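Local coordinates for endonuclease IV (Thermus thermophilus, PDB 3AAM), which repairs DNA as a metal-dependent AP endonuclease, cutting phosphodiester bonds at apurinic or apyrimidinic sites to give a 3'-hydroxyl and a 5'-terminal sugar phosphate, at residues Leu26-Phe31 with Trp258-Phe263; Ala220-Gly225 with Glu229-Val234; Arg44-Ala49 with Ala97-Val102. All coordinates share one frame; numbering follows the deposited sequence.

How the contacts relate
Starting from the N terminus, residues 26-31 follow the first helix, 15-26, and meet helix 253-267 near the C terminus, so contact 1 spans 226 intervening residues and joins the N-terminal and C-terminal parts of the chain. Within that span lie two shorter closures. Contact 3 brings the entry to helix 48-60 against the end of helix 82-100, with 47 residues between; contact 2, with only three between, folds the turn after strand 219-220 onto helix 230-235. These two follow in series, none cross, and they lie on opposite sides of the chain's centre, about 33 Å apart between centres. Contacts 1 and 2 touch, Trp258 NE1 lying 2.8 Å from Leu222 O.

Contact 1. Residues Leu26-Phe31 with Trp258-Phe263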
ATOM      1  N   LEU A  26       9.239 -10.650  14.189  1.00  9.64           N
ATOM      2  CA  LEU A  26       8.008 -11.342  13.823  1.00  9.34           C
ATOM      3  C   LEU A  26       8.230 -12.376  12.727  1.00  9.16           C
ATOM      4  O   LEU A  26       7.411 -13.275  12.544  1.00 10.15           O
ATOM      5  CB  LEU A  26       6.959 -10.337  13.344  1.00 10.06           C
ATOM      6  CG  LEU A  26       6.327  -9.425  14.392  1.00  9.77           C
ATOM      7  CD1 LEU A  26       5.447  -8.389  13.703  1.00 12.39           C
ATOM      8  CD2 LEU A  26       5.512 -10.273  15.366  1.00 13.10           C
ATOM      9  N   GLY A  27       9.330 -12.242  11.995  1.00  9.10           N
ATOM     10  CA  GLY A  27       9.608 -13.169  10.916  1.00  8.64           C
ATOM     11  C   GLY A  27       8.915 -12.767   9.624  1.00  7.80           C
ATOM     12  O   GLY A  27       8.617 -13.614   8.785  1.00  7.97           O
ATOM     13  N   LEU A  28       8.646 -11.476   9.465  1.00  7.55           N
ATOM     14  CA  LEU A  28       7.995 -10.986   8.248  1.00  6.89           C
ATOM     15  C   LEU A  28       9.002 -10.976   7.104  1.00  8.07           C
ATOM     16  O   LEU A  28      10.210 -10.962   7.335  1.00 10.05           O
ATOM     17  CB  LEU A  28       7.489  -9.553   8.441  1.00  6.62           C
ATOM     18  CG  LEU A  28       6.597  -9.241   9.637  1.00  6.80           C
ATOM     19  CD1 LEU A  28       6.157  -7.789   9.563  1.00  8.27           C
ATOM     20  CD2 LEU A  28       5.387 -10.159   9.638  1.00  6.14           C
ATOM     21  N   THR A  29       8.510 -10.987   5.866  1.00  7.78           N
ATOM     22  CA  THR A  29       9.416 -10.938   4.726  1.00  7.66           C
ATOM     23  C   THR A  29       9.207  -9.667   3.910  1.00  8.28           C
ATOM     24  O   THR A  29       9.711  -9.527   2.794  1.00  9.06           O
ATOM     25  CB  THR A  29       9.298 -12.198   3.835  1.00  9.77           C
ATOM     26  OG1 THR A  29       7.931 -12.444   3.497  1.00 10.54           O
ATOM     27  CG2 THR A  29       9.855 -13.413   4.579  1.00  8.18           C
ATOM     28  N   ALA A  30       8.477  -8.731   4.508  1.00  7.03           N
ATOM     29  CA  ALA A  30       8.193  -7.427   3.923  1.00  5.43           C
ATOM     30  C   ALA A  30       7.476  -6.622   4.992  1.00  5.05           C
ATOM     31  O   ALA A  30       6.911  -7.196   5.922  1.00  6.24           O
ATOM     32  CB  ALA A  30       7.304  -7.575   2.691  1.00  6.79           C
ATOM     33  N   PHE A  31       7.511  -5.298   4.883  1.00  5.12           N
ATOM     34  CA  PHE A  31       6.809  -4.466   5.854  1.00  5.10           C
ATOM     35  C   PHE A  31       6.468  -3.087   5.311  1.00  6.26           C
ATOM     36  O   PHE A  31       6.988  -2.656   4.280  1.00  7.73           O
ATOM     37  CB  PHE A  31       7.598  -4.360   7.175  1.00  6.52           C
ATOM     38  CG  PHE A  31       8.847  -3.527   7.093  1.00  6.51           C
ATOM     39  CD1 PHE A  31       8.815  -2.163   7.381  1.00  7.94           C
ATOM     40  CD2 PHE A  31      10.060  -4.106   6.744  1.00  8.12           C
ATOM     41  CE1 PHE A  31       9.983  -1.391   7.323  1.00  8.42           C
ATOM     42  CE2 PHE A  31      11.225  -3.344   6.683  1.00  7.19           C
ATOM     43  CZ  PHE A  31      11.187  -1.987   6.973  1.00  8.77           C
ATOM     44  N   TRP A 258      -2.585 -14.718  14.610  1.00  7.94           N
ATOM     45  CA  TRP A 258      -3.629 -15.229  13.722  1.00  7.18           C
ATOM     46  C   TRP A 258      -3.240 -15.014  12.262  1.00  6.97           C
ATOM     47  O   TRP A 258      -3.203 -15.954  11.464  1.00  7.75           O
ATOM     48  CB  TRP A 258      -4.959 -14.515  14.022  1.00  8.72           C
ATOM     49  CG  TRP A 258      -6.094 -14.843  13.073  1.00  9.17           C
ATOM     50  CD1 TRP A 258      -6.204 -14.473  11.760  1.00  8.81           C
ATOM     51  CD2 TRP A 258      -7.279 -15.595  13.374  1.00  9.45           C
ATOM     52  NE1 TRP A 258      -7.378 -14.948  11.227  1.00  8.63           N
ATOM     53  CE2 TRP A 258      -8.056 -15.642  12.194  1.00  8.86           C
ATOM     54  CE3 TRP A 258      -7.758 -16.238  14.526  1.00 10.60           C
ATOM     55  CZ2 TRP A 258      -9.285 -16.306  12.130  1.00  8.49           C
ATOM     56  CZ3 TRP A 258      -8.981 -16.899  14.460  1.00  9.69           C
ATOM     57  CH2 TRP A 258      -9.729 -16.926  13.269  1.00  8.87           C
ATOM     58  N   ASN A 259      -2.946 -13.770  11.913  1.00  6.04           N
ATOM     59  CA  ASN A 259      -2.587 -13.452  10.543  1.00  5.16           C
ATOM     60  C   ASN A 259      -1.329 -14.153  10.054  1.00  5.85           C
ATOM     61  O   ASN A 259      -1.279 -14.598   8.912  1.00  6.27           O
ATOM     62  CB  ASN A 259      -2.465 -11.937  10.394  1.00  5.76           C
ATOM     63  CG  ASN A 259      -3.806 -11.241  10.527  1.00  4.98           C
ATOM     64  OD1 ASN A 259      -3.936 -10.234  11.226  1.00  8.38           O
ATOM     65  ND2 ASN A 259      -4.816 -11.775   9.848  1.00  5.02           N
ATOM     66  N   LEU A 260      -0.306 -14.251  10.898  1.00  7.51           N
ATOM     67  CA  LEU A 260       0.920 -14.922  10.485  1.00  7.03           C
ATOM     68  C   LEU A 260       0.681 -16.413  10.260  1.00  7.09           C
ATOM     69  O   LEU A 260       1.237 -17.008   9.337  1.00  6.93           O
ATOM     70  CB  LEU A 260       2.027 -14.709  11.523  1.00  7.39           C
ATOM     71  CG  LEU A 260       2.575 -13.279  11.578  1.00  8.86           C
ATOM     72  CD1 LEU A 260       3.560 -13.142  12.723  1.00 11.74           C
ATOM     73  CD2 LEU A 260       3.241 -12.938  10.250  1.00  9.01           C
ATOM     74  N   ARG A 261      -0.153 -17.020  11.097  1.00  7.93           N
ATOM     75  CA  ARG A 261      -0.448 -18.436  10.938  1.00  7.69           C
ATOM     76  C   ARG A 261      -1.175 -18.680   9.615  1.00  6.64           C
ATOM     77  O   ARG A 261      -0.928 -19.678   8.944  1.00  7.50           O
ATOM     78  CB  ARG A 261      -1.262 -18.941  12.136  1.00  6.52           C
ATOM     79  CG  ARG A 261      -0.379 -19.253  13.354  1.00  9.04           C
ATOM     80  CD  ARG A 261      -1.169 -19.243  14.653  1.00  9.62           C
ATOM     81  NE  ARG A 261      -2.305 -20.159  14.610  1.00  9.93           N
ATOM     82  CZ  ARG A 261      -2.241 -21.461  14.872  1.00 11.70           C
ATOM     83  NH1 ARG A 261      -1.089 -22.026  15.205  1.00 10.93           N
ATOM     84  NH2 ARG A 261      -3.338 -22.200  14.796  1.00 11.59           N
ATOM     85  N   VAL A 262      -2.049 -17.759   9.221  1.00  6.55           N
ATOM     86  CA  VAL A 262      -2.758 -17.920   7.954  1.00  5.83           C
ATOM     87  C   VAL A 262      -1.805 -17.683   6.768  1.00  8.37           C
ATOM     88  O   VAL A 262      -1.785 -18.465   5.821  1.00  6.15           O
ATOM     89  CB  VAL A 262      -3.973 -16.973   7.878  1.00  6.39           C
ATOM     90  CG1 VAL A 262      -4.669 -17.127   6.527  1.00  7.03           C
ATOM     91  CG2 VAL A 262      -4.949 -17.305   9.006  1.00  4.80           C
ATOM     92  N   PHE A 263      -1.007 -16.617   6.824  1.00  7.50           N
ATOM     93  CA  PHE A 263      -0.054 -16.321   5.753  1.00  7.83           C
ATOM     94  C   PHE A 263       0.870 -17.507   5.533  1.00  7.61           C
ATOM     95  O   PHE A 263       1.095 -17.938   4.410  1.00  7.83           O
ATOM     96  CB  PHE A 263       0.831 -15.115   6.106  1.00  8.62           C
ATOM     97  CG  PHE A 263       0.341 -13.801   5.565  1.00  8.01           C
ATOM     98  CD1 PHE A 263       0.048 -13.647   4.214  1.00  7.82           C
ATOM     99  CD2 PHE A 263       0.232 -12.696   6.406  1.00  8.03           C
ATOM    100  CE1 PHE A 263      -0.344 -12.400   3.709  1.00  8.24           C
ATOM    101  CE2 PHE A 263      -0.158 -11.446   5.914  1.00  7.28           C
ATOM    102  CZ  PHE A 263      -0.444 -11.299   4.567  1.00  6.91           C
TER
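Leu260, on helix 253-267, meets Leu28 and Leu26 at the far end of the sequence, and accounts for 65 of the 117 Å² buried between the segments. The tight part is a single methyl pair, Leu28 CD2 to Leu260 CD2 at 3.6 Å. The two side chains approach at about a right angle, so they meet through these ends and do not run alongside each other. Both have CG beside the backbone N and anti to the carbonyl carbon (chi1 -53° for Leu28, -71° for Leu260); for Leu28 this brings the branch end nearer the helix, although its CB sets off across the line of approach. The backbones remain well apart, with 8.4 Å between Leu28 CA and Leu260 CA. Both leucines also rest on Phe6 of strand 3-6, and Leu260 reaches Tyr4 of the same strand, which makes this the buried side.

At Leu26, which is partly exposed, the packing slackens. Leu26 CD2 is 4.4 Å from Leu260 CD1, and that same methyl comes nearer to the backbone, 3.9 Å from Leu26 O. This carbonyl is satisfied by a hydrogen bond from Arg264 NH2, so the last helix reaches the end of the first by a polar link as well as an apolar one. No hydrogen bond joins the two segments themselves. The chain turns here through a Schellman motif, with Gly27 as its C-prime residue at positive phi and Leu28 N bonded to Ala23 O, which places Leu28 just beyond the helix end. With Leu28 and Leu260 both packed on strand 3-6, such packing in the outer helical layer accompanies the closure of a TIM barrel, where strand 3-6 pairs in parallel with strand 244-247.

Contact 2. Residues Ala220-Gly225 with Glu229-Val234; sequences AHLLQG and EGLKRV
A type II beta turn, His221 to Gln224, follows the short strand 219-220, which runs antiparallel to strand 202-208 of the TIM barrel, and packs on the helix that comes next, 230-235. The short strand's other residue, His219, binds manganese together with His172 and Asp217, so the turn directly continues a metal-binding part of the chain. The turn is closed by Gln224 N bonding to His221 O at 3.0 Å, and Leu223, in its third position, has a positive phi of 67°. Its two central residues, Leu222 and Leu223, supply the contact, and no hydrogen bond passes between the segments.

On the buried side Leu222 CD2 lies 3.9 Å from Leu231 CD1, a methyl-to-methyl touch between residues whose side chains meet at a slant. Leu231 directs its CB toward the turn and is also packed on Leu205 and Asp207 of strand 202-208, which wedges it between turn and sheet. Its side chain is about 9 Å from that of His219 and about 12 Å from the manganese, so it belongs to the surrounding packing and not to the metal's coordination shell. The turn has further ties outside: His221 ND1 is hydrogen-bonded to Thr249 OG1, and the His221 side chain touches Pro250.

The outer half of the contact is exposed and pairs an apolar methyl with a charged group. Glu229 is bent at chi2 (-68°), which folds its carboxylate back beside Leu223; its chain also touches Trp266. The resulting distances fix the approach: Leu223 CD2 is 3.6 Å from Glu229 CD and equally 3.6 Å from OE2, with OE1 at 3.7 Å, so the methyl sits over the flat face of the carboxylate.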
ATOM      1  N   ALA A 220     -10.533  -6.274   7.147  1.00  8.03           N
ATOM      2  CA  ALA A 220     -10.718  -7.370   8.085  1.00  7.53           C
ATOM      3  C   ALA A 220      -9.494  -8.277   7.998  1.00  7.20           C
ATOM      4  O   ALA A 220      -8.855  -8.367   6.946  1.00  7.00           O
ATOM      5  CB  ALA A 220     -11.974  -8.162   7.739  1.00  6.98           C
ATOM      6  N   HIS A 221      -9.167  -8.929   9.111  1.00  7.43           N
ATOM      7  CA  HIS A 221      -8.031  -9.847   9.170  1.00  6.73           C
ATOM      8  C   HIS A 221      -8.252 -10.995   8.188  1.00  6.41           C
ATOM      9  O   HIS A 221      -9.370 -11.217   7.715  1.00  7.00           O
ATOM     10  CB  HIS A 221      -7.887 -10.438  10.577  1.00  7.33           C
ATOM     11  CG  HIS A 221      -7.623  -9.424  11.645  1.00  7.75           C
ATOM     12  ND1 HIS A 221      -6.532  -8.582  11.622  1.00  6.05           N
ATOM     13  CD2 HIS A 221      -8.299  -9.132  12.782  1.00  8.71           C
ATOM     14  CE1 HIS A 221      -6.546  -7.816  12.699  1.00  6.23           C
ATOM     15  NE2 HIS A 221      -7.609  -8.129  13.419  1.00  8.50           N
ATOM     16  N   LEU A 222      -7.187 -11.729   7.887  1.00  6.36           N
ATOM     17  CA  LEU A 222      -7.298 -12.860   6.977  1.00  6.63           C
ATOM     18  C   LEU A 222      -8.307 -13.865   7.528  1.00  8.51           C
ATOM     19  O   LEU A 222      -8.324 -14.151   8.726  1.00  9.06           O
ATOM     20  CB  LEU A 222      -5.931 -13.520   6.792  1.00  6.09           C
ATOM     21  CG  LEU A 222      -4.849 -12.575   6.258  1.00  6.46           C
ATOM     22  CD1 LEU A 222      -3.527 -13.318   6.174  1.00  8.12           C
ATOM     23  CD2 LEU A 222      -5.251 -12.031   4.894  1.00  9.11           C
ATOM     24  N   LEU A 223      -9.154 -14.375   6.639  1.00  9.75           N
ATOM     25  CA  LEU A 223     -10.205 -15.340   6.973  1.00 10.22           C
ATOM     26  C   LEU A 223     -11.318 -14.786   7.860  1.00 11.75           C
ATOM     27  O   LEU A 223     -12.232 -15.521   8.228  1.00 14.69           O
ATOM     28  CB  LEU A 223      -9.609 -16.591   7.635  1.00 11.05           C
ATOM     29  CG  LEU A 223      -8.658 -17.442   6.783  1.00 11.81           C
ATOM     30  CD1 LEU A 223      -8.341 -18.744   7.519  1.00 12.65           C
ATOM     31  CD2 LEU A 223      -9.297 -17.746   5.438  1.00 14.67           C
ATOM     32  N   GLN A 224     -11.263 -13.497   8.189  1.00  9.15           N
ATOM     33  CA  GLN A 224     -12.286 -12.903   9.045  1.00  8.86           C
ATOM     34  C   GLN A 224     -13.261 -11.976   8.321  1.00  9.00           C
ATOM     35  O   GLN A 224     -14.124 -11.359   8.949  1.00 11.38           O
ATOM     36  CB  GLN A 224     -11.629 -12.152  10.205  1.00  9.57           C
ATOM     37  CG  GLN A 224     -10.918 -13.063  11.193  1.00 10.53           C
ATOM     38  CD  GLN A 224     -10.392 -12.315  12.398  1.00 11.26           C
ATOM     39  OE1 GLN A 224     -10.876 -11.230  12.724  1.00 11.40           O
ATOM     40  NE2 GLN A 224      -9.412 -12.899  13.081  1.00 11.10           N
ATOM     41  N   GLY A 225     -13.126 -11.894   7.002  1.00  9.09           N
ATOM     42  CA  GLY A 225     -14.001 -11.041   6.219  1.00  9.09           C
ATOM     43  C   GLY A 225     -14.867 -11.799   5.232  1.00  8.81           C
ATOM     44  O   GLY A 225     -15.008 -13.017   5.322  1.00 10.45           O
ATOM     45  N   GLU A 229     -11.160 -17.285   1.813  1.00 12.84           N
ATOM     46  CA  GLU A 229     -10.129 -17.998   1.073  1.00 13.03           C
ATOM     47  C   GLU A 229      -9.871 -17.417  -0.309  1.00 12.23           C
ATOM     48  O   GLU A 229      -8.927 -17.818  -0.991  1.00 11.57           O
ATOM     49  CB  GLU A 229     -10.484 -19.485   0.977  1.00 15.09           C
ATOM     50  CG  GLU A 229     -10.508 -20.191   2.329  1.00 18.44           C
ATOM     51  CD  GLU A 229      -9.134 -20.305   2.974  1.00 18.73           C
ATOM     52  OE1 GLU A 229      -8.186 -19.638   2.510  1.00 22.34           O
ATOM     53  OE2 GLU A 229      -9.003 -21.061   3.960  1.00 20.34           O
ATOM     54  N   GLY A 230     -10.704 -16.468  -0.725  1.00 10.97           N
ATOM     55  CA  GLY A 230     -10.491 -15.842  -2.015  1.00  9.31           C
ATOM     56  C   GLY A 230      -9.130 -15.165  -2.006  1.00  7.85           C
ATOM     57  O   GLY A 230      -8.444 -15.100  -3.028  1.00  9.37           O
ATOM     58  N   LEU A 231      -8.733 -14.658  -0.840  1.00  6.78           N
ATOM     59  CA  LEU A 231      -7.439 -13.997  -0.709  1.00  6.69           C
ATOM     60  C   LEU A 231      -6.295 -14.991  -0.846  1.00  7.21           C
ATOM     61  O   LEU A 231      -5.189 -14.622  -1.239  1.00  7.50           O
ATOM     62  CB  LEU A 231      -7.331 -13.267   0.634  1.00  6.71           C
ATOM     63  CG  LEU A 231      -8.267 -12.072   0.818  1.00  7.28           C
ATOM     64  CD1 LEU A 231      -7.933 -11.378   2.126  1.00  6.81           C
ATOM     65  CD2 LEU A 231      -8.113 -11.101  -0.351  1.00  7.01           C
ATOM     66  N   LYS A 232      -6.554 -16.252  -0.512  1.00  8.56           N
ATOM     67  CA  LYS A 232      -5.534 -17.279  -0.646  1.00  8.16           C
ATOM     68  C   LYS A 232      -5.201 -17.414  -2.132  1.00  8.72           C
ATOM     69  O   LYS A 232      -4.037 -17.519  -2.513  1.00  7.85           O
ATOM     70  CB  LYS A 232      -6.044 -18.620  -0.109  1.00  9.95           C
ATOM     71  CG  LYS A 232      -5.075 -19.781  -0.324  1.00 12.25           C
ATOM     72  CD  LYS A 232      -5.676 -21.118   0.115  1.00 14.81           C
ATOM     73  CE  LYS A 232      -6.866 -21.507  -0.754  1.00 19.13           C
ATOM     74  NZ  LYS A 232      -7.423 -22.849  -0.403  1.00 22.99           N
ATOM     75  N   ARG A 233      -6.237 -17.394  -2.966  1.00  9.69           N
ATOM     76  CA  ARG A 233      -6.067 -17.521  -4.406  1.00 10.82           C
ATOM     77  C   ARG A 233      -5.305 -16.343  -5.009  1.00  8.74           C
ATOM     78  O   ARG A 233      -4.587 -16.503  -5.996  1.00 10.01           O
ATOM     79  CB  ARG A 233      -7.433 -17.682  -5.073  1.00 13.86           C
ATOM     80  CG  ARG A 233      -8.107 -19.015  -4.764  1.00 21.08           C
ATOM     81  CD  ARG A 233      -7.748 -20.084  -5.795  1.00 24.91           C
ATOM     82  NE  ARG A 233      -6.320 -20.397  -5.832  1.00 28.99           N
ATOM     83  CZ  ARG A 233      -5.678 -21.088  -4.895  1.00 31.01           C
ATOM     84  NH1 ARG A 233      -4.378 -21.323  -5.016  1.00 31.18           N
ATOM     85  NH2 ARG A 233      -6.336 -21.550  -3.838  1.00 33.03           N
ATOM     86  N   VAL A 234      -5.460 -15.160  -4.419  1.00  8.96           N
ATOM     87  CA  VAL A 234      -4.741 -13.983  -4.899  1.00  7.50           C
ATOM     88  C   VAL A 234      -3.281 -14.086  -4.452  1.00  6.18           C
ATOM     89  O   VAL A 234      -2.353 -13.904  -5.247  1.00  7.65           O
ATOM     90  CB  VAL A 234      -5.361 -12.674  -4.335  1.00  6.76           C
ATOM     91  CG1 VAL A 234      -4.481 -11.476  -4.676  1.00  7.14           C
ATOM     92  CG2 VAL A 234      -6.747 -12.469  -4.918  1.00  8.09           C
TER

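Contact 3. Residues Arg44-Ala49 with Ala97-Val102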
ATOM      1  N   ARG A  44       7.833  14.501   9.946  1.00 15.64           N
ATOM      2  CA  ARG A  44       8.624  13.976  11.056  1.00 14.07           C
ATOM      3  C   ARG A  44      10.112  14.033  10.742  1.00 13.07           C
ATOM      4  O   ARG A  44      10.575  13.464   9.750  1.00 13.02           O
ATOM      5  CB  ARG A  44       8.214  12.531  11.344  1.00 12.67           C
ATOM      6  CG  ARG A  44       9.084  11.817  12.372  1.00 13.30           C
ATOM      7  CD  ARG A  44       8.606  10.382  12.561  1.00 14.34           C
ATOM      8  NE  ARG A  44       9.435   9.631  13.499  1.00 15.31           N
ATOM      9  CZ  ARG A  44      10.672   9.218  13.248  1.00 15.82           C
ATOM     10  NH1 ARG A  44      11.240   9.476  12.077  1.00 16.89           N
ATOM     11  NH2 ARG A  44      11.344   8.546  14.174  1.00 17.94           N
ATOM     12  N   ALA A  45      10.860  14.727  11.595  1.00 14.10           N
ATOM     13  CA  ALA A  45      12.295  14.860  11.399  1.00 14.08           C
ATOM     14  C   ALA A  45      12.970  13.498  11.321  1.00 14.26           C
ATOM     15  O   ALA A  45      12.706  12.602  12.133  1.00 14.62           O
ATOM     16  CB  ALA A  45      12.902  15.681  12.531  1.00 15.22           C
ATOM     17  N   LEU A  46      13.842  13.346  10.331  1.00 13.74           N
ATOM     18  CA  LEU A  46      14.571  12.103  10.132  1.00 15.26           C
ATOM     19  C   LEU A  46      16.063  12.432  10.138  1.00 15.24           C
ATOM     20  O   LEU A  46      16.588  12.965   9.164  1.00 15.64           O
ATOM     21  CB  LEU A  46      14.168  11.474   8.798  1.00 15.65           C
ATOM     22  CG  LEU A  46      14.571  10.020   8.562  1.00 15.72           C
ATOM     23  CD1 LEU A  46      13.872   9.127   9.581  1.00 14.93           C
ATOM     24  CD2 LEU A  46      14.186   9.614   7.146  1.00 15.97           C
ATOM     25  N   SER A  47      16.733  12.116  11.243  1.00 16.29           N
ATOM     26  CA  SER A  47      18.163  12.389  11.393  1.00 16.37           C
ATOM     27  C   SER A  47      19.051  11.441  10.595  1.00 15.91           C
ATOM     28  O   SER A  47      18.663  10.314  10.297  1.00 13.49           O
ATOM     29  CB  SER A  47      18.556  12.293  12.868  1.00 16.76           C
ATOM     30  OG  SER A  47      18.582  10.940  13.288  1.00 19.57           O
ATOM     31  N   PRO A  48      20.265  11.890  10.239  1.00 15.51           N
ATOM     32  CA  PRO A  48      21.186  11.042   9.477  1.00 14.83           C
ATOM     33  C   PRO A  48      21.506   9.749  10.223  1.00 12.92           C
ATOM     34  O   PRO A  48      21.699   8.697   9.611  1.00 13.69           O
ATOM     35  CB  PRO A  48      22.411  11.936   9.310  1.00 15.31           C
ATOM     36  CG  PRO A  48      21.800  13.306   9.233  1.00 15.46           C
ATOM     37  CD  PRO A  48      20.789  13.263  10.348  1.00 15.87           C
ATOM     38  N   ALA A  49      21.562   9.831  11.551  1.00 13.33           N
ATOM     39  CA  ALA A  49      21.851   8.661  12.368  1.00 13.83           C
ATOM     40  C   ALA A  49      20.720   7.647  12.258  1.00 13.17           C
ATOM     41  O   ALA A  49      20.964   6.444  12.194  1.00 14.61           O
ATOM     42  CB  ALA A  49      22.050   9.070  13.820  1.00 14.49           C
ATOM     43  N   ALA A  97      11.281   8.495   1.874  1.00  8.79           N
ATOM     44  CA  ALA A  97      11.502   7.161   1.332  1.00  8.77           C
ATOM     45  C   ALA A  97      12.851   7.097   0.612  1.00  9.03           C
ATOM     46  O   ALA A  97      13.589   6.118   0.739  1.00  9.13           O
ATOM     47  CB  ALA A  97      10.375   6.788   0.370  1.00  8.52           C
ATOM     48  N   ALA A  98      13.176   8.141  -0.143  1.00  9.71           N
ATOM     49  CA  ALA A  98      14.446   8.173  -0.864  1.00 10.47           C
ATOM     50  C   ALA A  98      15.616   8.116   0.114  1.00 11.01           C
ATOM     51  O   ALA A  98      16.583   7.388  -0.102  1.00 12.19           O
ATOM     52  CB  ALA A  98      14.539   9.430  -1.726  1.00 10.19           C
ATOM     53  N   LEU A  99      15.523   8.886   1.192  1.00 11.72           N
ATOM     54  CA  LEU A  99      16.579   8.903   2.195  1.00 11.66           C
ATOM     55  C   LEU A  99      16.747   7.536   2.844  1.00 11.37           C
ATOM     56  O   LEU A  99      17.866   7.069   3.060  1.00 12.23           O
ATOM     57  CB  LEU A  99      16.270   9.942   3.276  1.00 13.34           C
ATOM     58  CG  LEU A  99      16.464  11.414   2.912  1.00 16.65           C
ATOM     59  CD1 LEU A  99      15.914  12.294   4.022  1.00 16.94           C
ATOM     60  CD2 LEU A  99      17.947  11.689   2.695  1.00 19.69           C
ATOM     61  N   LEU A 100      15.628   6.890   3.146  1.00 10.64           N
ATOM     62  CA  LEU A 100      15.659   5.585   3.790  1.00 10.76           C
ATOM     63  C   LEU A 100      15.976   4.425   2.856  1.00 11.30           C
ATOM     64  O   LEU A 100      16.299   3.336   3.313  1.00 12.43           O
ATOM     65  CB  LEU A 100      14.325   5.323   4.490  1.00  8.67           C
ATOM     66  CG  LEU A 100      14.040   6.227   5.694  1.00  9.51           C
ATOM     67  CD1 LEU A 100      12.619   6.008   6.187  1.00 10.84           C
ATOM     68  CD2 LEU A 100      15.049   5.924   6.797  1.00  8.03           C
ATOM     69  N   GLY A 101      15.888   4.657   1.551  1.00 11.51           N
ATOM     70  CA  GLY A 101      16.150   3.591   0.605  1.00 10.38           C
ATOM     71  C   GLY A 101      14.926   2.710   0.421  1.00 11.39           C
ATOM     72  O   GLY A 101      15.033   1.571  -0.035  1.00 12.86           O
ATOM     73  N   VAL A 102      13.763   3.232   0.805  1.00  9.83           N
ATOM     74  CA  VAL A 102      12.499   2.509   0.664  1.00 11.09           C
ATOM     75  C   VAL A 102      12.090   2.632  -0.802  1.00 10.46           C
ATOM     76  O   VAL A 102      11.968   3.737  -1.324  1.00 13.44           O
ATOM     77  CB  VAL A 102      11.411   3.119   1.573  1.00  9.76           C
ATOM     78  CG1 VAL A 102      10.058   2.494   1.262  1.00 11.68           C
ATOM     79  CG2 VAL A 102      11.770   2.883   3.041  1.00 11.36           C
TER
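With its CB already directed toward helix 82-100, Leu46 has CG anti to the backbone N (chi1 -166°), and chi2 of 64° makes CD2 the leading methyl; Leu100 answers with CG beside its own N (chi1 -67°), bringing its branch end round to face it. The contact joins two successive outer helices of the TIM barrel: the entry to helix 48-60 meets the end of helix 82-100. Ser47 is the N-cap residue, its OG bonded to Glu50 N, and Gly101 is the C-prime residue of a Schellman motif, with Val102 N bonded to Ala97 O at 2.9 Å.

Everything across the segments is apolar and passes through one methyl of Leu46. Leu99, exposed, lies at its margin, with CB 4.4 Å from Leu46 CD2. Leu100 is buried and touches Phe54 and Val16 too, so its side chain also packs on helices 48-60 and 15-26. A polar link runs alongside, from Lys96 NZ to Arg44 O. Leu46 CD2 lies over the branch carbon of Leu100, 3.7 Å from CG, with CD2 at 3.8 Å and CD1 at 4.0 Å.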